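Local coordinates for superoxide dismutase [Mn/Fe] (Aeropyrum pernix, PDB 3AK2), which catalyses the dismutation of superoxide to hydrogen peroxide and dioxygen, as a cambialistic enzyme that works with manganese or iron, at residues Leu133-Leu138 with Asn204-Leu209. Sequence-based numbering, arbitrary orientation.
Sequences LAFDPL and NNAKPL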
ATOM      1  N   LEU A 133      -3.998 -14.866  13.179  1.00  9.53           N
ATOM      2  CA  LEU A 133      -3.665 -16.281  13.148  1.00  9.64           C
ATOM      3  C   LEU A 133      -4.566 -16.928  12.107  1.00  9.29           C
ATOM      4  O   LEU A 133      -5.795 -16.867  12.215  1.00  9.44           O
ATOM      5  CB  LEU A 133      -3.886 -16.929  14.521  1.00 10.02           C
ATOM      6  CG  LEU A 133      -3.679 -18.447  14.602  1.00 10.49           C
ATOM      7  CD1 LEU A 133      -2.225 -18.812  14.367  1.00 11.02           C
ATOM      8  CD2 LEU A 133      -4.148 -18.983  15.948  1.00 11.25           C
ATOM      9  N   ALA A 134      -3.948 -17.551  11.108  1.00  9.78           N
ATOM     10  CA  ALA A 134      -4.681 -18.111   9.989  1.00  9.92           C
ATOM     11  C   ALA A 134      -4.364 -19.581   9.782  1.00 10.40           C
ATOM     12  O   ALA A 134      -3.301 -20.061  10.179  1.00 10.64           O
ATOM     13  CB  ALA A 134      -4.388 -17.322   8.710  1.00 10.06           C
ATOM     14  N   PHE A 135      -5.311 -20.275   9.163  1.00 10.96           N
ATOM     15  CA  PHE A 135      -5.121 -21.636   8.694  1.00 10.96           C
ATOM     16  C   PHE A 135      -4.742 -21.607   7.217  1.00 10.95           C
ATOM     17  O   PHE A 135      -5.454 -21.031   6.394  1.00 10.95           O
ATOM     18  CB  PHE A 135      -6.402 -22.448   8.897  1.00 11.54           C
ATOM     19  CG  PHE A 135      -6.274 -23.902   8.535  1.00 11.78           C
ATOM     20  CD1 PHE A 135      -5.761 -24.811   9.451  1.00 12.61           C
ATOM     21  CD2 PHE A 135      -6.684 -24.365   7.288  1.00 12.41           C
ATOM     22  CE1 PHE A 135      -5.656 -26.162   9.131  1.00 13.58           C
ATOM     23  CE2 PHE A 135      -6.580 -25.714   6.962  1.00 14.15           C
ATOM     24  CZ  PHE A 135      -6.068 -26.609   7.889  1.00 13.25           C
ATOM     25  N   ASP A 136      -3.613 -22.226   6.891  1.00 11.05           N
ATOM     26  CA  ASP A 136      -3.114 -22.291   5.522  1.00 11.77           C
ATOM     27  C   ASP A 136      -3.654 -23.534   4.809  1.00 12.32           C
ATOM     28  O   ASP A 136      -3.285 -24.649   5.166  1.00 12.53           O
ATOM     29  CB  ASP A 136      -1.580 -22.297   5.546  1.00 11.63           C
ATOM     30  CG  ASP A 136      -0.961 -22.501   4.175  1.00 11.62           C
ATOM     31  OD1 ASP A 136       0.262 -22.751   4.132  1.00 13.28           O
ATOM     32  OD2 ASP A 136      -1.675 -22.414   3.156  1.00 12.57           O
ATOM     33  N   PRO A 137      -4.510 -23.352   3.783  1.00 12.58           N
ATOM     34  CA  PRO A 137      -5.072 -24.512   3.081  1.00 12.96           C
ATOM     35  C   PRO A 137      -4.028 -25.343   2.331  1.00 13.46           C
ATOM     36  O   PRO A 137      -4.265 -26.520   2.076  1.00 14.08           O
ATOM     37  CB  PRO A 137      -6.056 -23.884   2.088  1.00 12.81           C
ATOM     38  CG  PRO A 137      -5.547 -22.493   1.878  1.00 13.49           C
ATOM     39  CD  PRO A 137      -5.000 -22.082   3.214  1.00 12.57           C
ATOM     40  N   LEU A 138      -2.892 -24.741   1.982  1.00 13.63           N
ATOM     41  CA  LEU A 138      -1.863 -25.443   1.209  1.00 14.13           C
ATOM     42  C   LEU A 138      -1.072 -26.455   2.035  1.00 14.55           C
ATOM     43  O   LEU A 138      -0.585 -27.454   1.497  1.00 15.40           O
ATOM     44  CB  LEU A 138      -0.905 -24.450   0.538  1.00 13.94           C
ATOM     45  CG  LEU A 138      -1.490 -23.414  -0.430  1.00 14.61           C
ATOM     46  CD1 LEU A 138      -0.360 -22.606  -1.034  1.00 14.82           C
ATOM     47  CD2 LEU A 138      -2.331 -24.042  -1.535  1.00 15.43           C
ATOM     48  N   ASN A 204     -11.668 -29.167   8.005  1.00 18.68           N
ATOM     49  CA  ASN A 204     -12.646 -29.914   7.215  1.00 19.35           C
ATOM     50  C   ASN A 204     -12.861 -29.367   5.803  1.00 19.40           C
ATOM     51  O   ASN A 204     -13.160 -30.135   4.886  1.00 20.02           O
ATOM     52  CB  ASN A 204     -14.003 -29.957   7.937  1.00 19.58           C
ATOM     53  CG  ASN A 204     -13.986 -30.805   9.207  1.00 20.57           C
ATOM     54  OD1 ASN A 204     -14.900 -30.711  10.030  1.00 22.19           O
ATOM     55  ND2 ASN A 204     -12.960 -31.633   9.367  1.00 21.37           N
ATOM     56  N   ASN A 205     -12.705 -28.051   5.632  1.00 19.06           N
ATOM     57  CA  ASN A 205     -13.213 -27.353   4.440  1.00 18.74           C
ATOM     58  C   ASN A 205     -12.202 -26.639   3.525  1.00 18.42           C
ATOM     59  O   ASN A 205     -12.458 -26.494   2.330  1.00 18.06           O
ATOM     60  CB  ASN A 205     -14.292 -26.333   4.849  1.00 18.96           C
ATOM     61  CG  ASN A 205     -15.570 -26.985   5.360  1.00 19.84           C
ATOM     62  OD1 ASN A 205     -15.863 -26.949   6.557  1.00 22.05           O
ATOM     63  ND2 ASN A 205     -16.345 -27.564   4.451  1.00 20.44           N
ATOM     64  N   ALA A 206     -11.079 -26.178   4.072  1.00 18.21           N
ATOM     65  CA  ALA A 206     -10.243 -25.190   3.367  1.00 18.40           C
ATOM     66  C   ALA A 206      -9.441 -25.693   2.157  1.00 18.50           C
ATOM     67  O   ALA A 206      -9.516 -25.099   1.078  1.00 18.36           O
ATOM     68  CB  ALA A 206      -9.336 -24.455   4.349  1.00 18.39           C
ATOM     69  N   LYS A 207      -8.686 -26.774   2.329  1.00 19.04           N
ATOM     70  CA  LYS A 207      -7.798 -27.264   1.261  1.00 19.48           C
ATOM     71  C   LYS A 207      -8.475 -27.484  -0.115  1.00 19.53           C
ATOM     72  O   LYS A 207      -7.966 -26.988  -1.126  1.00 19.58           O
ATOM     73  CB  LYS A 207      -7.008 -28.506   1.712  1.00 19.65           C
ATOM     74  CG  LYS A 207      -5.935 -28.947   0.717  1.00 20.65           C
ATOM     75  CD  LYS A 207      -5.142 -30.147   1.204  1.00 22.40           C
ATOM     76  CE  LYS A 207      -4.159 -30.609   0.132  1.00 23.68           C
ATOM     77  NZ  LYS A 207      -3.419 -31.848   0.517  1.00 25.02           N
ATOM     78  N   PRO A 208      -9.617 -28.212  -0.160  1.00 19.64           N
ATOM     79  CA  PRO A 208     -10.337 -28.466  -1.422  1.00 19.69           C
ATOM     80  C   PRO A 208     -10.745 -27.241  -2.253  1.00 19.57           C
ATOM     81  O   PRO A 208     -11.019 -27.380  -3.448  1.00 19.73           O
ATOM     82  CB  PRO A 208     -11.596 -29.206  -0.958  1.00 19.91           C
ATOM     83  CG  PRO A 208     -11.210 -29.847   0.300  1.00 20.00           C
ATOM     84  CD  PRO A 208     -10.290 -28.879   0.973  1.00 19.48           C
ATOM     85  N   LEU A 209     -10.795 -26.061  -1.635  1.00 19.27           N
ATOM     86  CA  LEU A 209     -11.115 -24.828  -2.357  1.00 19.10           C
ATOM     87  C   LEU A 209     -10.051 -24.486  -3.397  1.00 19.38           C
ATOM     88  O   LEU A 209     -10.325 -23.762  -4.357  1.00 19.42           O
ATOM     89  CB  LEU A 209     -11.247 -23.646  -1.387  1.00 18.75           C
ATOM     90  CG  LEU A 209     -12.368 -23.600  -0.345  1.00 17.73           C
ATOM     91  CD1 LEU A 209     -12.123 -22.482   0.662  1.00 16.75           C
ATOM     92  CD2 LEU A 209     -13.714 -23.420  -1.015  1.00 17.11           C
TER
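Phe135, on the central strand of the three-stranded antiparallel sheet in the C-terminal domain, and Pro137, in the turn that follows, meet Ala206 and Lys207, which follow on from helix 192-205. The Ala206 methyl is shared by Phe135 and Pro137. Its CB sits at the edge of the Phe135 ring, near the ring plane, 4.0 Å from both CD2 and CE2 of Phe135, and the same methyl lies 4.0 Å from Pro137 CB. With CG anti to the backbone N (chi1 -176°), Phe135 turns this edge of its ring to the methyl, while Leu199, Ala202 and Leu203 of helix 192-205 pack against the same side chain. Pro137 also touches backbone: its CB is 3.8 Å from Ala206 O, a carbonyl that already accepts a hydrogen bond from Leu209 N.

Next door, the Pro137 carbonyl points nearly end-on at the first methylenes of Lys207, with Pro137 O 3.2 Å from CG of Lys207 and 3.4 Å from its CB. Beyond CG the lysine runs fully extended, which carries the ammonium away from the turn.

The turn itself is an Asx turn. Asp136 OD2 takes the N-H of Leu138 at 2.9 Å, met from above the carboxylate plane, and Tyr73 of the second subunit also binds OD2. Tyr7 of that subunit and Thr139 hold OD1, so the carboxylate ties the turn to the subunit interface.

No hydrogen bond crosses between 133-138 and 204-209, so the contact between them rests on apolar and van der Waals packing, while Asp136 makes its hydrogen bonds to the turn and the second subunit.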